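Local coordinates for MOBA relate protein (Mycobacterium sp., PDB 2WAW) that is of unknown function but, as a member of the MobA-like NTP transferase family of the GT-A clan, probably handles a nucleotide substrate, at residues R122-A127 with G168-R173; P22-P27 with G54-E59; R5-V10 with F46-V51; P94-I99 with V141-F146; C129-G134 with D177-V182. All coordinates share one frame; numbering follows the deposited sequence.

From the N terminus, interaction 3 comes first, closing the excursion through helix 33-42 by pairing strand 6-12 with strand 48-53. Interaction 2 opens inside that excursion and ends just beyond it, so the two cross; it joins the loop after strand 6-12 to the start of helix 57-63. The second half of the chain interlocks: interactions 4, 1 and 5 open in that order and close in the same order, each crossing the other two without nesting. Interactions 3, 4 and 1 tie neighbouring strands of one mixed sheet. Interaction 5 packs the hairpin 129-134 on the loop before the C-terminal helix, where V182 O meets K23 NZ of interaction 2.

Interaction 1 of 5, residues R122-A127 with G168-R173; sequences RGATIA and GVRRIR
V169 holds CG1 anti to its backbone N (chi1 175°), with CG2 beside that N and facing I126; I126 turns CG1 to the side of its own backbone N (chi1 -64°), and its CB meets V169 CG2 at 4.1 Å. The pair belongs to the parallel join between strands 126-131 and 169-173, at the edge of the mixed GT-A sheet, where 169-173 is the outermost strand. G168 O accepts from I126 N at 3.1 Å, and I126 O accepts from R170 N at 2.9 Å in a much straighter bond (168° at the hydrogen). I126 is thus gripped through both its N-H and its carbonyl, the regular parallel pattern in which one residue bonds to those before and after its opposite number. Its side chain turns with that of V169 to the face covered by helix 158-163, where I162 touches both. On the other face lie A127 and R170, their CB atoms 4.1 Å apart, while A124 CB packs on R170 CB at 4.0 Å. Beyond CB the R170 chain runs out extended, and NH1 at its end bonds to G120 O in the last turn of helix 111-121. Further along the edge strand, A127 CB approaches I172 CG1 at 4.4 Å. The backbones also touch through a CA-H...O contact, A127 CA lying 3.2 Å from R170 O.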
# COMPACT_ATOMS: atom_id res chain seq x y z
N ARG A 122 -17.41 -1.46 -3.39
CA ARG A 122 -18.45 -2.49 -3.46
C ARG A 122 -19.13 -2.35 -4.83
O ARG A 122 -19.67 -1.31 -5.15
CB ARG A 122 -19.49 -2.33 -2.34
CG ARG A 122 -18.94 -2.11 -0.94
CD ARG A 122 -18.11 -3.28 -0.41
NE ARG A 122 -17.78 -3.13 1.00
CZ ARG A 122 -17.17 -4.07 1.74
NH1 ARG A 122 -16.81 -5.23 1.20
NH2 ARG A 122 -16.93 -3.85 3.03
N GLY A 123 -19.09 -3.39 -5.64
CA GLY A 123 -19.70 -3.30 -6.98
C GLY A 123 -18.97 -2.49 -8.05
O GLY A 123 -19.52 -2.30 -9.14
N ALA A 124 -17.76 -2.00 -7.75
CA ALA A 124 -16.85 -1.49 -8.79
C ALA A 124 -15.71 -2.49 -9.00
O ALA A 124 -15.27 -3.14 -8.04
CB ALA A 124 -16.30 -0.12 -8.43
N THR A 125 -15.24 -2.62 -10.23
CA THR A 125 -14.14 -3.52 -10.54
C THR A 125 -12.82 -3.02 -9.94
O THR A 125 -12.10 -3.79 -9.30
CB THR A 125 -14.00 -3.77 -12.06
OG1 THR A 125 -15.22 -4.35 -12.56
CG2 THR A 125 -12.85 -4.71 -12.37
N ILE A 126 -12.52 -1.74 -10.15
CA ILE A 126 -11.39 -1.05 -9.53
C ILE A 126 -11.90 0.27 -8.98
O ILE A 126 -12.80 0.88 -9.55
CB ILE A 126 -10.27 -0.75 -10.57
CG1 ILE A 126 -9.69 -2.07 -11.11
CG2 ILE A 126 -9.18 0.14 -9.97
CD1 ILE A 126 -8.77 -1.90 -12.33
N ALA A 127 -11.35 0.70 -7.85
CA ALA A 127 -11.61 2.09 -7.42
C ALA A 127 -10.32 2.74 -6.97
O ALA A 127 -9.37 2.06 -6.56
CB ALA A 127 -12.63 2.12 -6.32
N GLY A 168 -14.04 -0.97 -15.28
CA GLY A 168 -14.62 0.20 -14.61
C GLY A 168 -13.69 0.65 -13.51
O GLY A 168 -13.15 -0.17 -12.76
N VAL A 169 -13.47 1.96 -13.45
CA VAL A 169 -12.60 2.55 -12.44
C VAL A 169 -13.36 3.66 -11.75
O VAL A 169 -13.62 4.73 -12.35
CB VAL A 169 -11.29 3.08 -13.05
CG1 VAL A 169 -10.44 3.81 -11.99
CG2 VAL A 169 -10.49 1.95 -13.69
N ARG A 170 -13.69 3.44 -10.49
CA ARG A 170 -14.46 4.44 -9.76
C ARG A 170 -13.54 5.39 -9.01
O ARG A 170 -12.69 4.94 -8.24
CB ARG A 170 -15.40 3.76 -8.80
CG ARG A 170 -16.50 4.63 -8.33
CD ARG A 170 -17.57 3.83 -7.62
NE ARG A 170 -18.74 4.66 -7.42
CZ ARG A 170 -19.85 4.27 -6.79
NH1 ARG A 170 -19.92 3.08 -6.22
NH2 ARG A 170 -20.86 5.11 -6.70
N ARG A 171 -13.72 6.70 -9.20
CA ARG A 171 -12.90 7.71 -8.51
C ARG A 171 -13.61 8.18 -7.24
O ARG A 171 -14.70 8.72 -7.31
CB ARG A 171 -12.61 8.90 -9.45
CG ARG A 171 -11.64 8.59 -10.58
CD ARG A 171 -11.60 9.74 -11.60
NE ARG A 171 -10.56 9.51 -12.60
CZ ARG A 171 -9.58 10.36 -12.89
NH1 ARG A 171 -9.51 11.55 -12.28
NH2 ARG A 171 -8.69 10.04 -13.81
N ILE A 172 -12.97 7.96 -6.09
CA ILE A 172 -13.55 8.33 -4.80
C ILE A 172 -12.83 9.58 -4.30
O ILE A 172 -11.62 9.53 -4.03
CB ILE A 172 -13.39 7.19 -3.76
CG1 ILE A 172 -13.90 5.83 -4.29
CG2 ILE A 172 -14.08 7.58 -2.45
CD1 ILE A 172 -15.33 5.85 -4.80
N ARG A 173 -13.55 10.67 -4.18
CA ARG A 173 -12.96 11.95 -3.79
C ARG A 173 -12.48 11.94 -2.34
O ARG A 173 -13.20 11.47 -1.44
CB ARG A 173 -13.98 13.08 -3.99
CG ARG A 173 -13.48 14.47 -3.60
CD ARG A 173 -12.77 15.19 -4.74
NE ARG A 173 -12.25 16.49 -4.32
CZ ARG A 173 -11.02 16.70 -3.86
NH1 ARG A 173 -10.17 15.69 -3.78
NH2 ARG A 173 -10.64 17.91 -3.49

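Interaction 2 of 5, residues P22-P27 with G54-E59; sequences PKQLLP and GGAADE
P22 lies near the end of the glycine-rich LAAG...K signature of MobA-like proteins, a loop that probably helps bind nucleotide, as in relatives, and L25 follows it; here the two pack on A56 and E59 at the start of helix 57-63. The loop segment is a short 3-10 turn, with L25 N bonded to P22 O. Opposite it, a type I turn from G54 to A57 leads into the helix, with A57 N donating to G54 O and A56 in the N-cap position. The closest meeting of carbons at this end is P22 CB on A56 CB, 3.8 Å apart; the methyl of A56 also lies 3.9 Å from P22 CG. One helical turn on, E59 reaches back. With CG anti to its carbonyl carbon (chi1 -56°), its extended chain crosses the proline ring at about a right angle and brings both carboxylate oxygens to P22 CG, OE1 and OE2 each 3.7 Å away. E59 is modelled in two conformers, and this approach describes one of them. L25 crosses E59 likewise at about a right angle, touching E59 CB with CD1 at 3.7 Å, and also touches V60 and K63 of the same helix. E59 meets L25 through CB and P22 through its carboxylate, with no bonded donor from either, which implies a contact resting on van der Waals packing.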
# COMPACT_ATOMS: atom_id res chain seq x y z
N PRO A 22 17.48 0.67 3.77
CA PRO A 22 16.07 0.26 3.65
C PRO A 22 15.11 1.37 4.09
O PRO A 22 15.11 1.77 5.26
CB PRO A 22 15.99 -0.97 4.57
CG PRO A 22 17.43 -1.48 4.69
CD PRO A 22 18.21 -0.18 4.74
N LYS A 23 14.30 1.90 3.16
CA LYS A 23 13.43 3.02 3.52
C LYS A 23 12.40 2.64 4.59
O LYS A 23 11.94 3.50 5.35
CB LYS A 23 12.74 3.61 2.28
CG LYS A 23 11.69 2.71 1.63
CD LYS A 23 11.33 3.36 0.29
CE LYS A 23 10.38 2.56 -0.51
NZ LYS A 23 10.08 3.29 -1.77
N GLN A 24 12.05 1.35 4.65
CA GLN A 24 11.07 0.82 5.60
C GLN A 24 11.48 1.17 7.04
O GLN A 24 10.63 1.37 7.91
CB GLN A 24 10.95 -0.72 5.45
CG GLN A 24 10.43 -1.22 4.06
CD GLN A 24 11.48 -1.24 2.94
OE1 GLN A 24 11.16 -1.45 1.75
NE2 GLN A 24 12.74 -1.01 3.30
N LEU A 25 12.78 1.26 7.26
CA LEU A 25 13.34 1.47 8.58
C LEU A 25 13.72 2.90 8.92
O LEU A 25 14.14 3.16 9.99
CB LEU A 25 14.52 0.51 8.82
CG LEU A 25 14.20 -0.97 8.67
CD1 LEU A 25 15.38 -1.78 8.65
CD2 LEU A 25 13.25 -1.46 9.72
N LEU A 26 13.55 3.81 8.00
CA LEU A 26 13.84 5.23 8.28
C LEU A 26 13.03 5.77 9.46
O LEU A 26 11.81 5.56 9.55
CB LEU A 26 13.54 6.06 7.04
CG LEU A 26 14.41 5.76 5.83
CD1 LEU A 26 13.76 6.38 4.58
CD2 LEU A 26 15.85 6.26 6.02
N PRO A 27 13.70 6.47 10.39
CA PRO A 27 13.00 7.03 11.53
C PRO A 27 11.92 8.01 11.09
O PRO A 27 12.16 8.84 10.21
CB PRO A 27 14.12 7.79 12.28
CG PRO A 27 15.36 7.07 11.91
CD PRO A 27 15.15 6.71 10.46
N GLY A 54 10.96 -7.45 0.98
CA GLY A 54 11.93 -7.99 0.05
C GLY A 54 13.26 -8.33 0.71
O GLY A 54 13.30 -8.92 1.80
N GLY A 55 14.35 -7.91 0.06
CA GLY A 55 15.71 -8.22 0.52
C GLY A 55 16.06 -7.77 1.94
O GLY A 55 16.88 -8.40 2.60
N ALA A 56 15.43 -6.68 2.39
CA ALA A 56 15.64 -6.14 3.74
C ALA A 56 14.79 -6.79 4.83
O ALA A 56 14.76 -6.31 5.96
CB ALA A 56 15.39 -4.61 3.72
N ALA A 57 14.08 -7.87 4.49
CA ALA A 57 13.13 -8.51 5.40
C ALA A 57 13.72 -8.84 6.77
O ALA A 57 13.07 -8.62 7.78
CB ALA A 57 12.53 -9.78 4.79
N ASP A 58 14.93 -9.39 6.78
CA ASP A 58 15.59 -9.76 8.04
C ASP A 58 15.68 -8.59 9.01
O ASP A 58 15.32 -8.74 10.18
CB ASP A 58 16.98 -10.35 7.77
CG ASP A 58 16.93 -11.77 7.25
OD1 ASP A 58 15.82 -12.33 7.12
OD2 ASP A 58 18.01 -12.34 6.97
N GLU A 59 16.16 -7.45 8.52
CA GLU A 59 16.28 -6.22 9.32
C GLU A 59 14.90 -5.72 9.74
O GLU A 59 14.69 -5.30 10.88
CB GLU A 59 17.00 -5.12 8.53
CG GLU A 59 18.37 -5.48 7.98
CD GLU A 59 18.85 -4.51 6.92
OE1 GLU A 59 19.33 -3.41 7.28
OE2 GLU A 59 18.74 -4.83 5.71

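Interaction 3 of 5, residues R5-V10 with F46-V51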
# COMPACT_ATOMS: atom_id res chain seq x y z
N ARG A 5 -15.09 -8.06 4.73
CA ARG A 5 -14.78 -8.84 3.51
C ARG A 5 -13.74 -8.12 2.64
O ARG A 5 -13.77 -8.17 1.40
CB ARG A 5 -16.04 -9.20 2.74
CG ARG A 5 -17.04 -9.93 3.61
CD ARG A 5 -18.19 -10.52 2.85
NE ARG A 5 -18.99 -11.34 3.77
CZ ARG A 5 -20.21 -11.81 3.52
NH1 ARG A 5 -20.81 -11.56 2.36
NH2 ARG A 5 -20.82 -12.54 4.44
N VAL A 6 -12.81 -7.45 3.31
CA VAL A 6 -11.71 -6.76 2.63
C VAL A 6 -10.36 -7.18 3.25
O VAL A 6 -10.20 -7.19 4.47
CB VAL A 6 -11.86 -5.20 2.69
CG1 VAL A 6 -10.69 -4.55 1.97
CG2 VAL A 6 -13.17 -4.76 2.04
N THR A 7 -9.39 -7.47 2.38
CA THR A 7 -8.01 -7.68 2.79
C THR A 7 -7.19 -6.46 2.41
O THR A 7 -7.26 -6.02 1.27
CB THR A 7 -7.42 -8.93 2.12
OG1 THR A 7 -8.03 -10.09 2.69
CG2 THR A 7 -5.91 -9.01 2.35
N GLY A 8 -6.44 -5.92 3.37
CA GLY A 8 -5.47 -4.86 3.07
C GLY A 8 -4.14 -5.46 2.68
O GLY A 8 -3.72 -6.46 3.24
N VAL A 9 -3.46 -4.84 1.71
CA VAL A 9 -2.16 -5.31 1.26
C VAL A 9 -1.24 -4.09 1.23
O VAL A 9 -1.45 -3.16 0.46
CB VAL A 9 -2.23 -5.93 -0.17
CG1 VAL A 9 -0.81 -6.40 -0.65
CG2 VAL A 9 -3.24 -7.11 -0.24
N VAL A 10 -0.23 -4.11 2.09
CA VAL A 10 0.77 -3.06 2.14
C VAL A 10 2.00 -3.57 1.40
O VAL A 10 2.66 -4.53 1.86
CB VAL A 10 1.13 -2.70 3.58
CG1 VAL A 10 2.26 -1.67 3.62
CG2 VAL A 10 -0.07 -2.13 4.32
N PHE A 46 -10.16 -3.68 7.72
CA PHE A 46 -9.74 -4.89 7.04
C PHE A 46 -9.99 -6.09 7.93
O PHE A 46 -9.86 -6.00 9.16
CB PHE A 46 -8.23 -4.88 6.76
CG PHE A 46 -7.75 -3.70 5.93
CD1 PHE A 46 -8.48 -3.27 4.81
CD2 PHE A 46 -6.55 -3.06 6.24
CE1 PHE A 46 -8.02 -2.20 4.02
CE2 PHE A 46 -6.07 -1.99 5.47
CZ PHE A 46 -6.80 -1.55 4.34
N ASP A 47 -10.30 -7.22 7.31
CA ASP A 47 -10.38 -8.50 8.02
C ASP A 47 -9.02 -9.18 8.10
O ASP A 47 -8.79 -10.06 8.95
CB ASP A 47 -11.32 -9.45 7.30
CG ASP A 47 -12.78 -9.00 7.33
OD1 ASP A 47 -13.15 -8.11 8.12
OD2 ASP A 47 -13.55 -9.57 6.53
N GLN A 48 -8.12 -8.80 7.19
CA GLN A 48 -6.81 -9.40 7.07
C GLN A 48 -5.88 -8.30 6.59
O GLN A 48 -6.29 -7.47 5.78
CB GLN A 48 -6.85 -10.53 6.03
CG GLN A 48 -5.48 -11.10 5.64
CD GLN A 48 -5.55 -12.12 4.54
OE1 GLN A 48 -6.40 -12.03 3.63
NE2 GLN A 48 -4.63 -13.07 4.57
N LEU A 49 -4.65 -8.32 7.06
CA LEU A 49 -3.64 -7.41 6.59
C LEU A 49 -2.35 -8.13 6.23
O LEU A 49 -1.76 -8.72 7.04
CB LEU A 49 -3.36 -6.33 7.63
CG LEU A 49 -2.36 -5.22 7.34
CD1 LEU A 49 -2.73 -4.48 6.09
CD2 LEU A 49 -2.34 -4.27 8.50
N ILE A 50 -1.97 -8.00 4.98
CA ILE A 50 -0.77 -8.60 4.41
C ILE A 50 0.29 -7.53 4.16
O ILE A 50 -0.01 -6.49 3.70
CB ILE A 50 -1.06 -9.24 3.05
CG1 ILE A 50 -2.02 -10.42 3.19
CG2 ILE A 50 0.22 -9.64 2.34
CD1 ILE A 50 -2.52 -10.90 1.91
N VAL A 51 1.51 -7.82 4.55
CA VAL A 51 2.63 -6.92 4.26
C VAL A 51 3.68 -7.69 3.49
O VAL A 51 4.06 -8.81 3.89
CB VAL A 51 3.27 -6.37 5.55
CG1 VAL A 51 4.31 -5.26 5.23
CG2 VAL A 51 2.19 -5.89 6.52
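Strands 6-10 and 48-51 run parallel, their axes 4.7 Å apart at the closest and inclined by 19°, and the backbone bonds pass in turn from G8 N to Q48 O, from I50 N to G8 O and from V10 N to I50 O. D47 N donates to V6 O at 2.8 Å, and the D47 side chain returns to segment 5-10, where OD2 takes R5 N at 2.8 Å from a position 45° above the carboxylate plane. F46, with CG anti to its carbonyl carbon (chi1 -58°), lays its ring flat over G8: G8 CA sits 3.5 Å from the ring centroid, almost exactly on the normal, as a CH-pi contact. V6 CG1 meets the same ring at its edge, 3.8 Å from F46 CD1. Strand, helix 33-42 and strand form a beta-alpha-beta crossover of the Rossmann-like part of the GT-A fold, and the helix covers the face bearing V10, L49 and V51; there L49 CD1 touches V10 CG2 at 4.0 Å. On the face bearing T7, Q48 and I50, T7 OG1 donates to Q48 OE1 at 2.7 Å, in the amide plane and on a lone pair. The same OE1 accepts from D93 N, while Q48 NE2 goes to D70 OD2 and W91 O, so both ends of the amide are occupied and its rotation is fixed. T7 CG2 leans on I50 CD1 at 3.9 Å.

Interaction 4 of 5, residues P94-I99 with V141-F146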
# COMPACT_ATOMS: atom_id res chain seq x y z
N PRO A 94 -10.04 -16.34 1.08
CA PRO A 94 -11.13 -16.49 0.11
C PRO A 94 -12.39 -15.65 0.38
O PRO A 94 -13.12 -15.32 -0.56
CB PRO A 94 -11.47 -17.99 0.18
CG PRO A 94 -10.22 -18.64 0.70
CD PRO A 94 -9.57 -17.65 1.60
N THR A 95 -12.62 -15.29 1.64
CA THR A 95 -13.76 -14.45 1.96
C THR A 95 -13.62 -12.99 1.50
O THR A 95 -14.61 -12.27 1.48
CB THR A 95 -14.14 -14.48 3.47
OG1 THR A 95 -13.05 -13.97 4.24
CG2 THR A 95 -14.49 -15.91 3.89
N ALA A 96 -12.41 -12.56 1.14
CA ALA A 96 -12.24 -11.17 0.74
C ALA A 96 -12.91 -10.95 -0.62
O ALA A 96 -12.70 -11.73 -1.55
CB ALA A 96 -10.74 -10.80 0.67
N GLU A 97 -13.71 -9.89 -0.72
CA GLU A 97 -14.36 -9.52 -1.99
C GLU A 97 -13.42 -8.68 -2.86
O GLU A 97 -13.63 -8.52 -4.06
CB GLU A 97 -15.65 -8.71 -1.71
CG GLU A 97 -16.83 -9.55 -1.20
CD GLU A 97 -18.00 -8.71 -0.70
OE1 GLU A 97 -17.97 -7.46 -0.80
OE2 GLU A 97 -18.97 -9.32 -0.20
N GLY A 98 -12.39 -8.14 -2.24
CA GLY A 98 -11.36 -7.40 -2.96
C GLY A 98 -10.25 -7.06 -2.00
O GLY A 98 -10.31 -7.42 -0.80
N ILE A 99 -9.24 -6.37 -2.51
CA ILE A 99 -8.16 -5.91 -1.67
C ILE A 99 -8.05 -4.41 -1.77
O ILE A 99 -8.48 -3.83 -2.76
CB ILE A 99 -6.79 -6.53 -2.05
CG1 ILE A 99 -6.39 -6.15 -3.51
CG2 ILE A 99 -6.80 -8.05 -1.76
CD1 ILE A 99 -5.00 -6.68 -3.95
N VAL A 141 -9.14 -3.14 -5.56
CA VAL A 141 -9.20 -4.09 -6.67
C VAL A 141 -10.08 -5.27 -6.27
O VAL A 141 -9.80 -5.96 -5.27
CB VAL A 141 -7.81 -4.59 -7.09
CG1 VAL A 141 -7.91 -5.50 -8.34
CG2 VAL A 141 -6.89 -3.40 -7.39
N SER A 142 -11.13 -5.51 -7.07
CA SER A 142 -12.12 -6.52 -6.80
C SER A 142 -11.54 -7.89 -7.15
O SER A 142 -10.65 -7.98 -7.98
CB SER A 142 -13.38 -6.26 -7.64
OG SER A 142 -13.08 -6.38 -9.02
N ARG A 143 -12.05 -8.92 -6.48
CA ARG A 143 -11.59 -10.29 -6.69
C ARG A 143 -11.63 -10.70 -8.17
O ARG A 143 -10.76 -11.43 -8.64
CB ARG A 143 -12.46 -11.25 -5.87
CG ARG A 143 -12.15 -12.73 -6.15
CD ARG A 143 -12.79 -13.64 -5.12
NE ARG A 143 -12.20 -13.45 -3.80
CZ ARG A 143 -11.06 -14.00 -3.39
NH1 ARG A 143 -10.36 -14.80 -4.19
NH2 ARG A 143 -10.61 -13.74 -2.17
N GLY A 144 -12.62 -10.18 -8.91
CA GLY A 144 -12.79 -10.52 -10.32
C GLY A 144 -11.61 -10.21 -11.22
O GLY A 144 -11.44 -10.83 -12.27
N VAL A 145 -10.77 -9.26 -10.81
CA VAL A 145 -9.58 -8.93 -11.61
C VAL A 145 -8.24 -9.28 -10.93
O VAL A 145 -7.17 -8.81 -11.33
CB VAL A 145 -9.63 -7.47 -12.12
CG1 VAL A 145 -10.77 -7.31 -13.12
CG2 VAL A 145 -9.81 -6.50 -10.97
N PHE A 146 -8.32 -10.11 -9.89
CA PHE A 146 -7.10 -10.65 -9.26
C PHE A 146 -6.17 -11.29 -10.30
O PHE A 146 -4.96 -11.14 -10.22
CB PHE A 146 -7.45 -11.68 -8.17
CG PHE A 146 -7.88 -11.09 -6.85
CD1 PHE A 146 -8.04 -9.71 -6.67
CD2 PHE A 146 -8.15 -11.94 -5.77
CE1 PHE A 146 -8.46 -9.19 -5.43
CE2 PHE A 146 -8.57 -11.45 -4.54
CZ PHE A 146 -8.73 -10.05 -4.36
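R143 serves two carbonyls in a row, A96 O with its guanidinium and E97 O with its backbone N-H. A96 O is gripped side-on by two nitrogens, R143 NE at 2.9 Å and NH2 at 3.0 Å; NE lies nearly along the C=O axis, whereas NH2 comes in the carbonyl plane on a lone pair, and A96 O itself stays in the guanidinium plane. The side chain reaches it by a bend at chi3 (-66°), which turns NE back toward the loop. E97 O takes R143 N at 2.9 Å, the donor standing above the carbonyl plane. P94 O sits over one guanidinium face, 3.4 Å from NH2 but at an angle too poor for a bond, while F146 CE2 covers the opposite face. These bonds extend the antiparallel pairing of strands 98-103 and 134-142, the latter being the strand that runs against both its neighbours in the mixed GT-A sheet. I99 and V141 form a hydrogen-bonded pair that satisfies both backbones: I99 N reaches V141 O at 2.8 Å, and V141 N reaches I99 O at 3.0 Å. Next to them G98 and S142 make a non-hydrogen-bonded pair. S142 OG bonds with T125 O, just before strand 126-131, and E97 N with R5 O. I99 packs CG2 on F146 CZ at 3.8 Å and CG1 on V141 CB at 4.2 Å.

Interaction 5 of 5, residues C129-G134 with D177-V182; sequences CEYANG and DVPLDV
Y131 and N133, in one tight hairpin, present a ring and an amide to V178 and P179. In Y131, chi1 (-63°) sets CG beside the backbone N; V178 CA and P179 CD stand over the same ring face, both offset toward the rim, as CH-pi contacts of 3.9 and 3.8 Å to the centroid. P179 CD approaches closest at CZ, at 3.5 Å, and P179 crosses the tyrosine at about a right angle. V178 adds CG2, 3.8 Å from Y131 CD2. The hydroxyl of Y131 bonds with H137 O on the returning strand. N133 has CG wedged between its backbone N and carbonyl carbon (chi1 61°), a position that turns the amide toward the loop. OD1 then accepts V178 N at 2.8 Å, in plane and on a lone pair, while ND2 donates to a water 3.0 Å away that in turn donates to V178 O. D177 passes across the amide at about a right angle, with CB 3.4 Å from N133 OD1. The type I turn Y131-G134, with Y131 N on G134 O and only a weak return bond from G134 N to Y131 O, joins strands 126-131 and 134-142. One amide thus satisfies V178 at both its N-H and, through water, its carbonyl, so that this loop is tied to the hairpin by one direct bond and one water bridge beside an apolar ring face.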
# COMPACT_ATOMS: atom_id res chain seq x y z
N CYS A 129 -8.51 6.56 -5.12
CA CYS A 129 -8.75 7.84 -4.46
C CYS A 129 -8.39 8.99 -5.38
O CYS A 129 -7.34 9.00 -6.03
CB CYS A 129 -7.95 7.93 -3.17
SG CYS A 129 -8.60 6.79 -1.88
N GLU A 130 -9.28 9.96 -5.45
CA GLU A 130 -9.06 11.16 -6.22
C GLU A 130 -8.86 12.31 -5.26
O GLU A 130 -9.80 12.79 -4.63
CB GLU A 130 -10.22 11.44 -7.17
CG GLU A 130 -9.98 12.65 -8.04
CD GLU A 130 -11.03 12.81 -9.11
OE1 GLU A 130 -12.23 12.72 -8.80
OE2 GLU A 130 -10.64 13.04 -10.27
N TYR A 131 -7.60 12.73 -5.14
CA TYR A 131 -7.22 13.82 -4.27
C TYR A 131 -7.32 15.15 -5.02
O TYR A 131 -7.61 15.18 -6.23
CB TYR A 131 -5.79 13.58 -3.80
CG TYR A 131 -5.63 12.31 -2.99
CD1 TYR A 131 -5.83 12.33 -1.61
CD2 TYR A 131 -5.27 11.12 -3.59
CE1 TYR A 131 -5.67 11.20 -0.84
CE2 TYR A 131 -5.11 9.96 -2.82
CZ TYR A 131 -5.32 10.01 -1.44
OH TYR A 131 -5.17 8.91 -0.64
N ALA A 132 -7.10 16.25 -4.31
CA ALA A 132 -7.19 17.58 -4.89
C ALA A 132 -6.20 17.79 -6.06
O ALA A 132 -6.49 18.56 -6.98
CB ALA A 132 -6.97 18.61 -3.81
N ASN A 133 -5.06 17.10 -6.02
CA ASN A 133 -4.00 17.26 -7.02
C ASN A 133 -3.67 15.98 -7.79
O ASN A 133 -2.57 15.83 -8.32
CB ASN A 133 -2.73 17.82 -6.37
CG ASN A 133 -2.15 16.91 -5.30
OD1 ASN A 133 -2.86 16.10 -4.70
ND2 ASN A 133 -0.85 17.06 -5.04
N GLY A 134 -4.64 15.07 -7.84
CA GLY A 134 -4.52 13.87 -8.66
C GLY A 134 -4.99 12.58 -8.00
O GLY A 134 -5.36 12.58 -6.83
N ASP A 177 -4.48 16.40 -0.43
CA ASP A 177 -3.53 16.13 -1.52
C ASP A 177 -3.06 14.67 -1.49
O ASP A 177 -3.15 14.01 -0.46
CB ASP A 177 -2.32 17.05 -1.43
CG ASP A 177 -2.65 18.49 -1.79
OD1 ASP A 177 -3.71 18.74 -2.40
OD2 ASP A 177 -1.83 19.38 -1.47
N VAL A 178 -2.55 14.20 -2.63
CA VAL A 178 -1.95 12.84 -2.72
C VAL A 178 -0.93 12.68 -1.58
O VAL A 178 -0.12 13.59 -1.34
CB VAL A 178 -1.26 12.62 -4.10
CG1 VAL A 178 -0.53 11.26 -4.18
CG2 VAL A 178 -2.28 12.71 -5.24
N PRO A 179 -0.98 11.54 -0.86
CA PRO A 179 -0.04 11.31 0.25
C PRO A 179 1.38 11.28 -0.28
O PRO A 179 1.62 10.84 -1.41
CB PRO A 179 -0.41 9.90 0.74
CG PRO A 179 -1.14 9.26 -0.42
CD PRO A 179 -1.91 10.40 -1.03
N LEU A 180 2.32 11.79 0.52
CA LEU A 180 3.72 11.74 0.15
C LEU A 180 4.17 10.30 0.21
O LEU A 180 3.68 9.52 1.03
CB LEU A 180 4.56 12.57 1.12
CG LEU A 180 4.32 14.09 1.16
CD1 LEU A 180 5.33 14.72 2.10
CD2 LEU A 180 4.43 14.70 -0.23
N ASP A 181 5.10 9.95 -0.68
CA ASP A 181 5.81 8.67 -0.60
C ASP A 181 7.31 8.93 -0.65
O ASP A 181 7.75 10.08 -0.68
CB ASP A 181 5.34 7.68 -1.68
CG ASP A 181 5.35 8.27 -3.08
OD1 ASP A 181 6.20 9.14 -3.38
OD2 ASP A 181 4.49 7.86 -3.89
N VAL A 182 8.11 7.86 -0.64
CA VAL A 182 9.55 8.03 -0.49
C VAL A 182 10.32 7.21 -1.54
O VAL A 182 10.41 5.98 -1.44
CB VAL A 182 10.01 7.64 0.96
CG1 VAL A 182 11.53 7.76 1.11
CG2 VAL A 182 9.30 8.53 1.99
O HOH W 1 0.71 15.56 -3.02